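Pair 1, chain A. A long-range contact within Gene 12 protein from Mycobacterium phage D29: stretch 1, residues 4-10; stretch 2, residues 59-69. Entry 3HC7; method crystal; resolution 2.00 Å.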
# COMPACT_ATOMS: atom_id res chain seq x y z
N PRO A 4 -21.35 -5.70 -6.42
CA PRO A 4 -19.90 -5.95 -6.36
C PRO A 4 -19.33 -5.74 -4.96
O PRO A 4 -19.88 -4.97 -4.17
CB PRO A 4 -19.30 -4.92 -7.32
CG PRO A 4 -20.45 -4.21 -7.97
CD PRO A 4 -21.66 -4.44 -7.12
N TRP A 5 -18.22 -6.41 -4.66
CA TRP A 5 -17.56 -6.26 -3.37
C TRP A 5 -16.43 -5.25 -3.42
O TRP A 5 -15.72 -5.14 -4.42
CB TRP A 5 -17.02 -7.61 -2.89
CG TRP A 5 -18.07 -8.43 -2.27
CD1 TRP A 5 -18.79 -9.43 -2.86
CD2 TRP A 5 -18.55 -8.32 -0.93
NE1 TRP A 5 -19.69 -9.95 -1.97
CE2 TRP A 5 -19.57 -9.29 -0.77
CE3 TRP A 5 -18.22 -7.50 0.16
CZ2 TRP A 5 -20.26 -9.46 0.43
CZ3 TRP A 5 -18.90 -7.67 1.35
CH2 TRP A 5 -19.91 -8.64 1.47
N LEU A 6 -16.28 -4.50 -2.33
CA LEU A 6 -15.17 -3.58 -2.16
C LEU A 6 -14.36 -3.97 -0.92
O LEU A 6 -14.88 -4.00 0.20
CB LEU A 6 -15.67 -2.14 -2.04
CG LEU A 6 -14.62 -1.08 -1.73
CD1 LEU A 6 -13.56 -1.04 -2.81
CD2 LEU A 6 -15.26 0.31 -1.55
N PHE A 7 -13.08 -4.27 -1.13
CA PHE A 7 -12.18 -4.63 -0.05
C PHE A 7 -11.23 -3.46 0.22
O PHE A 7 -10.66 -2.90 -0.72
CB PHE A 7 -11.38 -5.89 -0.40
CG PHE A 7 -12.24 -7.09 -0.67
CD1 PHE A 7 -12.68 -7.89 0.38
CD2 PHE A 7 -12.62 -7.40 -1.96
CE1 PHE A 7 -13.47 -9.00 0.13
CE2 PHE A 7 -13.42 -8.51 -2.22
CZ PHE A 7 -13.85 -9.31 -1.17
N THR A 8 -11.08 -3.10 1.48
CA THR A 8 -10.30 -1.93 1.84
C THR A 8 -9.30 -2.24 2.94
O THR A 8 -9.59 -2.96 3.90
CB THR A 8 -11.19 -0.76 2.29
OG1 THR A 8 -11.98 -1.17 3.41
CG2 THR A 8 -12.10 -0.30 1.16
N VAL A 9 -8.11 -1.68 2.79
CA VAL A 9 -7.04 -1.86 3.76
C VAL A 9 -6.49 -0.50 4.15
O VAL A 9 -5.93 0.22 3.32
CB VAL A 9 -5.92 -2.75 3.22
CG1 VAL A 9 -4.94 -3.10 4.34
CG2 VAL A 9 -6.51 -4.02 2.62
N HIS A 10 -6.67 -0.15 5.42
CA HIS A 10 -6.20 1.12 5.95
C HIS A 10 -4.69 1.32 5.87
O HIS A 10 -3.92 0.36 5.71
CB HIS A 10 -6.65 1.28 7.41
CG HIS A 10 -8.03 1.83 7.56
ND1 HIS A 10 -8.34 3.14 7.27
CD2 HIS A 10 -9.18 1.26 7.98
CE1 HIS A 10 -9.62 3.36 7.51
NE2 HIS A 10 -10.16 2.23 7.94
N GLU A 59 -5.37 -11.73 5.56
CA GLU A 59 -6.78 -11.44 5.76
C GLU A 59 -7.48 -11.02 4.46
O GLU A 59 -8.64 -11.38 4.24
CB GLU A 59 -7.00 -10.38 6.83
CG GLU A 59 -8.47 -10.06 7.08
CD GLU A 59 -9.22 -11.18 7.79
OE1 GLU A 59 -8.57 -12.08 8.36
OE2 GLU A 59 -10.47 -11.17 7.77
N LEU A 60 -6.79 -10.27 3.62
CA LEU A 60 -7.39 -9.83 2.37
C LEU A 60 -7.64 -11.01 1.43
O LEU A 60 -8.65 -11.07 0.73
CB LEU A 60 -6.51 -8.78 1.68
CG LEU A 60 -7.05 -8.35 0.31
CD1 LEU A 60 -8.49 -7.87 0.44
CD2 LEU A 60 -6.17 -7.29 -0.32
N ILE A 61 -6.71 -11.96 1.42
CA ILE A 61 -6.85 -13.15 0.58
C ILE A 61 -8.05 -13.97 1.07
O ILE A 61 -8.91 -14.36 0.29
CB ILE A 61 -5.59 -14.01 0.62
CG1 ILE A 61 -4.45 -13.32 -0.15
CG2 ILE A 61 -5.87 -15.38 0.02
CD1 ILE A 61 -3.08 -13.91 0.15
N LEU A 62 -8.08 -14.21 2.38
CA LEU A 62 -9.15 -14.96 3.03
C LEU A 62 -10.52 -14.38 2.67
O LEU A 62 -11.41 -15.10 2.21
CB LEU A 62 -8.94 -14.95 4.55
CG LEU A 62 -9.73 -15.92 5.44
CD1 LEU A 62 -9.42 -15.69 6.91
CD2 LEU A 62 -11.22 -15.80 5.21
N GLN A 63 -10.69 -13.08 2.89
CA GLN A 63 -11.96 -12.41 2.68
C GLN A 63 -12.40 -12.45 1.22
O GLN A 63 -13.58 -12.66 0.93
CB GLN A 63 -11.89 -10.97 3.16
CG GLN A 63 -11.86 -10.83 4.68
CD GLN A 63 -13.18 -11.26 5.31
OE1 GLN A 63 -13.24 -11.60 6.49
NE2 GLN A 63 -14.25 -11.24 4.51
N ILE A 64 -11.46 -12.24 0.31
CA ILE A 64 -11.77 -12.27 -1.12
C ILE A 64 -12.36 -13.62 -1.52
O ILE A 64 -13.38 -13.68 -2.21
CB ILE A 64 -10.52 -11.99 -1.97
CG1 ILE A 64 -10.20 -10.49 -1.94
CG2 ILE A 64 -10.75 -12.45 -3.40
CD1 ILE A 64 -8.87 -10.12 -2.60
N GLU A 65 -11.71 -14.70 -1.08
CA GLU A 65 -12.20 -16.04 -1.33
C GLU A 65 -13.60 -16.22 -0.78
O GLU A 65 -14.47 -16.78 -1.45
CB GLU A 65 -11.29 -17.07 -0.66
CG GLU A 65 -9.98 -17.29 -1.37
CD GLU A 65 -9.08 -18.23 -0.61
OE1 GLU A 65 -9.37 -18.52 0.57
OE2 GLU A 65 -8.07 -18.67 -1.20
N LEU A 66 -13.82 -15.76 0.44
CA LEU A 66 -15.13 -15.92 1.07
C LEU A 66 -16.23 -15.26 0.25
O LEU A 66 -17.09 -15.94 -0.31
CB LEU A 66 -15.12 -15.35 2.49
CG LEU A 66 -14.26 -16.10 3.50
CD1 LEU A 66 -14.44 -15.51 4.89
CD2 LEU A 66 -14.62 -17.57 3.50
N LYS A 67 -16.19 -13.94 0.19
CA LYS A 67 -17.24 -13.18 -0.49
C LYS A 67 -17.45 -13.65 -1.92
O LYS A 67 -18.58 -13.83 -2.37
CB LYS A 67 -16.90 -11.69 -0.46
CG LYS A 67 -17.31 -10.98 0.82
CD LYS A 67 -16.89 -11.75 2.07
CE LYS A 67 -17.46 -11.08 3.32
NZ LYS A 67 -17.12 -11.84 4.56
N LEU A 68 -16.35 -13.87 -2.64
CA LEU A 68 -16.43 -14.19 -4.07
C LEU A 68 -16.84 -15.63 -4.37
O LEU A 68 -17.42 -15.90 -5.43
CB LEU A 68 -15.12 -13.83 -4.77
CG LEU A 68 -15.11 -12.43 -5.41
CD1 LEU A 68 -15.80 -11.41 -4.53
CD2 LEU A 68 -13.70 -11.99 -5.73
N ASP A 69 -16.55 -16.55 -3.46
CA ASP A 69 -17.06 -17.91 -3.60
C ASP A 69 -18.56 -17.94 -3.30
O ASP A 69 -19.31 -18.70 -3.90
CB ASP A 69 -16.32 -18.89 -2.68
CG ASP A 69 -15.07 -19.46 -3.32
OD1 ASP A 69 -14.94 -19.37 -4.56
OD2 ASP A 69 -14.22 -20.01 -2.58

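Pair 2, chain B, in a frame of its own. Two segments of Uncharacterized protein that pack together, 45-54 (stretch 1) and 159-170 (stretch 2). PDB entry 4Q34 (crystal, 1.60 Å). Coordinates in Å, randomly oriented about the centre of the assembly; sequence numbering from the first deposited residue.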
# COMPACT_ATOMS: atom_id res chain seq x y z
N ARG B 45 -21.83 -2.61 -11.59
CA ARG B 45 -23.02 -2.10 -10.97
C ARG B 45 -22.91 -0.59 -10.74
O ARG B 45 -21.83 -0.01 -10.79
CB ARG B 45 -23.29 -2.82 -9.64
CG ARG B 45 -23.48 -4.34 -9.75
CD ARG B 45 -23.56 -5.03 -8.42
NE ARG B 45 -23.49 -6.48 -8.59
CZ ARG B 45 -24.47 -7.24 -9.06
NH1 ARG B 45 -25.67 -6.72 -9.26
NH2 ARG B 45 -24.28 -8.54 -9.22
N LYS B 46 -24.05 0.05 -10.51
CA LYS B 46 -24.15 1.50 -10.46
C LYS B 46 -23.33 2.17 -9.34
O LYS B 46 -22.77 3.24 -9.53
CB LYS B 46 -25.60 1.89 -10.28
CG LYS B 46 -25.82 3.38 -10.43
CD LYS B 46 -27.28 3.77 -10.36
CE LYS B 46 -27.41 5.23 -10.78
NZ LYS B 46 -28.51 5.91 -10.05
N TYR B 47 -23.25 1.53 -8.18
CA TYR B 47 -22.63 2.15 -7.02
C TYR B 47 -21.36 1.40 -6.65
O TYR B 47 -21.40 0.18 -6.45
CB TYR B 47 -23.56 2.20 -5.81
CG TYR B 47 -24.85 2.93 -6.09
CD1 TYR B 47 -24.86 4.29 -6.35
CD2 TYR B 47 -26.04 2.24 -6.17
CE1 TYR B 47 -26.04 4.95 -6.60
CE2 TYR B 47 -27.23 2.89 -6.44
CZ TYR B 47 -27.23 4.25 -6.65
OH TYR B 47 -28.42 4.87 -6.91
N PRO B 48 -20.23 2.13 -6.60
CA PRO B 48 -19.02 1.52 -6.16
C PRO B 48 -19.05 1.24 -4.65
O PRO B 48 -19.80 1.92 -3.91
CB PRO B 48 -17.95 2.59 -6.47
CG PRO B 48 -18.71 3.88 -6.50
CD PRO B 48 -20.03 3.51 -7.08
N LEU B 49 -18.24 0.28 -4.24
CA LEU B 49 -17.96 0.01 -2.85
C LEU B 49 -16.61 0.61 -2.43
O LEU B 49 -15.60 0.38 -3.08
CB LEU B 49 -17.98 -1.48 -2.60
CG LEU B 49 -19.19 -2.25 -3.08
CD1 LEU B 49 -19.03 -3.70 -2.74
CD2 LEU B 49 -20.48 -1.71 -2.48
N VAL B 50 -16.60 1.38 -1.34
CA VAL B 50 -15.41 1.98 -0.77
C VAL B 50 -15.19 1.36 0.60
O VAL B 50 -16.10 1.34 1.42
CB VAL B 50 -15.58 3.50 -0.65
CG1 VAL B 50 -14.36 4.10 0.03
CG2 VAL B 50 -15.87 4.13 -2.01
N PHE B 51 -13.98 0.82 0.80
CA PHE B 51 -13.65 0.09 2.02
C PHE B 51 -12.71 0.85 2.91
O PHE B 51 -11.65 1.29 2.45
CB PHE B 51 -13.05 -1.27 1.63
CG PHE B 51 -14.00 -2.19 0.93
CD1 PHE B 51 -14.83 -3.04 1.64
CD2 PHE B 51 -14.07 -2.22 -0.43
CE1 PHE B 51 -15.70 -3.89 1.01
CE2 PHE B 51 -14.95 -3.08 -1.07
CZ PHE B 51 -15.77 -3.91 -0.37
N ALA B 52 -13.07 0.98 4.19
CA ALA B 52 -12.27 1.69 5.19
C ALA B 52 -11.87 0.82 6.39
O ALA B 52 -12.72 0.34 7.15
CB ALA B 52 -13.04 2.89 5.73
N HIS B 53 -10.59 0.68 6.59
CA HIS B 53 -9.99 -0.10 7.68
C HIS B 53 -10.06 0.64 9.02
O HIS B 53 -10.42 1.84 9.09
CB HIS B 53 -8.54 -0.38 7.32
CG HIS B 53 -7.73 0.87 7.17
ND1 HIS B 53 -7.25 1.56 8.26
CD2 HIS B 53 -7.38 1.60 6.08
CE1 HIS B 53 -6.60 2.63 7.85
NE2 HIS B 53 -6.67 2.68 6.53
N GLY B 54 -9.65 -0.04 10.08
CA GLY B 54 -9.57 0.51 11.41
C GLY B 54 -8.14 0.75 11.88
O GLY B 54 -7.21 0.88 11.08
N ALA B 159 -10.55 13.01 3.89
CA ALA B 159 -10.00 12.35 2.71
C ALA B 159 -11.06 11.41 2.13
O ALA B 159 -11.22 11.33 0.92
CB ALA B 159 -8.73 11.64 3.02
N TYR B 160 -11.81 10.71 2.97
CA TYR B 160 -12.85 9.85 2.42
C TYR B 160 -13.98 10.67 1.77
O TYR B 160 -14.51 10.25 0.73
CB TYR B 160 -13.42 8.90 3.45
CG TYR B 160 -12.56 7.73 3.75
CD1 TYR B 160 -12.59 6.59 2.93
CD2 TYR B 160 -11.75 7.67 4.92
CE1 TYR B 160 -11.82 5.47 3.20
CE2 TYR B 160 -10.97 6.54 5.20
CZ TYR B 160 -11.04 5.42 4.35
OH TYR B 160 -10.27 4.29 4.60
N ALA B 161 -14.30 11.85 2.31
CA ALA B 161 -15.27 12.73 1.65
C ALA B 161 -14.78 13.16 0.27
O ALA B 161 -15.58 13.19 -0.69
CB ALA B 161 -15.58 13.92 2.50
N ALA B 162 -13.49 13.47 0.16
CA ALA B 162 -12.88 13.88 -1.12
C ALA B 162 -12.98 12.71 -2.12
O ALA B 162 -13.27 12.92 -3.30
CB ALA B 162 -11.44 14.31 -0.92
N LEU B 163 -12.85 11.50 -1.62
CA LEU B 163 -12.97 10.33 -2.48
C LEU B 163 -14.39 10.14 -2.99
O LEU B 163 -14.59 9.93 -4.19
CB LEU B 163 -12.55 9.07 -1.73
CG LEU B 163 -12.71 7.75 -2.48
CD1 LEU B 163 -11.99 7.80 -3.84
CD2 LEU B 163 -12.19 6.60 -1.58
N PHE B 164 -15.38 10.19 -2.09
CA PHE B 164 -16.77 10.08 -2.50
C PHE B 164 -17.17 11.22 -3.43
O PHE B 164 -17.91 11.03 -4.37
CB PHE B 164 -17.71 10.01 -1.30
CG PHE B 164 -17.80 8.64 -0.72
CD1 PHE B 164 -18.55 7.66 -1.34
CD2 PHE B 164 -17.09 8.30 0.40
CE1 PHE B 164 -18.62 6.37 -0.84
CE2 PHE B 164 -17.18 7.03 0.94
CZ PHE B 164 -17.93 6.06 0.30
N ASP B 165 -16.67 12.41 -3.17
CA ASP B 165 -16.96 13.51 -4.09
C ASP B 165 -16.43 13.27 -5.49
O ASP B 165 -17.06 13.67 -6.49
CB ASP B 165 -16.41 14.81 -3.52
CG ASP B 165 -17.27 15.36 -2.37
OD1 ASP B 165 -18.38 14.84 -2.10
OD2 ASP B 165 -16.80 16.35 -1.76
N LYS B 166 -15.28 12.65 -5.57
CA LYS B 166 -14.62 12.36 -6.83
C LYS B 166 -15.34 11.28 -7.64
O LYS B 166 -15.56 11.44 -8.83
CB LYS B 166 -13.18 11.93 -6.59
CG LYS B 166 -12.35 11.56 -7.81
CD LYS B 166 -10.96 11.07 -7.41
CE LYS B 166 -10.19 10.50 -8.59
NZ LYS B 166 -9.91 11.56 -9.61
N ILE B 167 -15.66 10.15 -6.99
CA ILE B 167 -16.15 8.99 -7.71
C ILE B 167 -17.65 8.90 -7.85
O ILE B 167 -18.16 8.04 -8.59
CB ILE B 167 -15.61 7.68 -7.12
CG1 ILE B 167 -16.18 7.38 -5.73
CG2 ILE B 167 -14.10 7.74 -7.09
CD1 ILE B 167 -15.77 5.99 -5.24
N GLY B 168 -18.38 9.75 -7.15
CA GLY B 168 -19.83 9.72 -7.23
C GLY B 168 -20.48 8.86 -6.18
O GLY B 168 -19.80 8.31 -5.27
N PRO B 169 -21.82 8.80 -6.21
CA PRO B 169 -22.57 8.08 -5.21
C PRO B 169 -22.06 6.65 -5.06
O PRO B 169 -21.85 5.97 -6.07
CB PRO B 169 -24.00 8.12 -5.74
CG PRO B 169 -24.06 9.46 -6.42
CD PRO B 169 -22.71 9.57 -7.10
N GLY B 170 -21.81 6.24 -3.82
CA GLY B 170 -21.32 4.88 -3.53
C GLY B 170 -21.70 4.43 -2.15
O GLY B 170 -22.38 5.12 -1.40
O HOH W 1 -22.59 5.91 -8.63
O HOH W 2 -10.02 3.96 7.30

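In both pairs a short strand lies against one helix and runs nearly antiparallel to it: the angle between N-to-C directions is 171° in pair 1 and 169° in pair 2, with closest axial approaches of 9.9 and 10.8 Å. Superposing N, CA and C of 14 central residues gives an RMSD of 0.6 Å. The fit is tightest in the later part of the helix, where the CA atoms of A:Ile64 and B:Phe164 fall 0.1 Å apart. A:Trp5, A:Phe7 and A:Val9 match B:Pro48, just before the strand, and B:Val50 and B:Ala52 on it. The CA-to-CB bonds of all six point toward the helix, as expected from the alternation of the extended chain; no direct hydrogen bond crosses between the stretches in either pair, and most of the matched contacts described here are apolar packing.

The central position shows the clearest difference. In pair 1 the ring of A:Phe7 reaches the helix backbone, with CZ 3.6 Å from A:Ile64 CA, while A:Ile64 CG1 sits over one ring face, 3.8 Å from the A:Phe7 ring centroid and 11° off its normal, a CH-pi contact. Pair 2 places the aromatic residue on the helix instead: the smaller B:Val50 meets B:Phe164, matched to A:Ile64, through CB to CZ at 3.6 Å. Its methyls extend the contact, B:Val50 CG1 to B:Leu163 CD2 and B:Val50 CG2 to B:Ile167 CD1, both at 3.7 Å.

A similar redistribution of bulk occurs at the strand's C-terminal end. A:Val9 CG2 approaches A:Leu60 CD2 at 4.4 Å; at the matched pair, small B:Ala52 faces large B:Tyr160, whose OH lies 3.3 Å from B:Ala52 CB. That hydroxyl also hydrogen-bonds water 2 (2.7 Å from B:Tyr160 OH), which also lies 2.8 Å from B:His53 O and so links the stretches.

At the other end, the aliphatic part of A:Lys67 covers the indole: its CG stands 3.2 Å from the centroid of the A:Trp5 six-membered ring, 11° off the normal. This CH-pi contact uses the CG methylene, while the end of the lysine leads away. The equivalent B:Ile167 and B:Pro48 make a compact aliphatic contact, CD1 to CG at 3.8 Å. One position later, A:Leu68 CD1 lies 4.0 Å from A:Trp5 CD1, whereas the matched B:Gly168 leaves helical geometry with phi 92°, where a CB would be jammed against the preceding carbonyl oxygen.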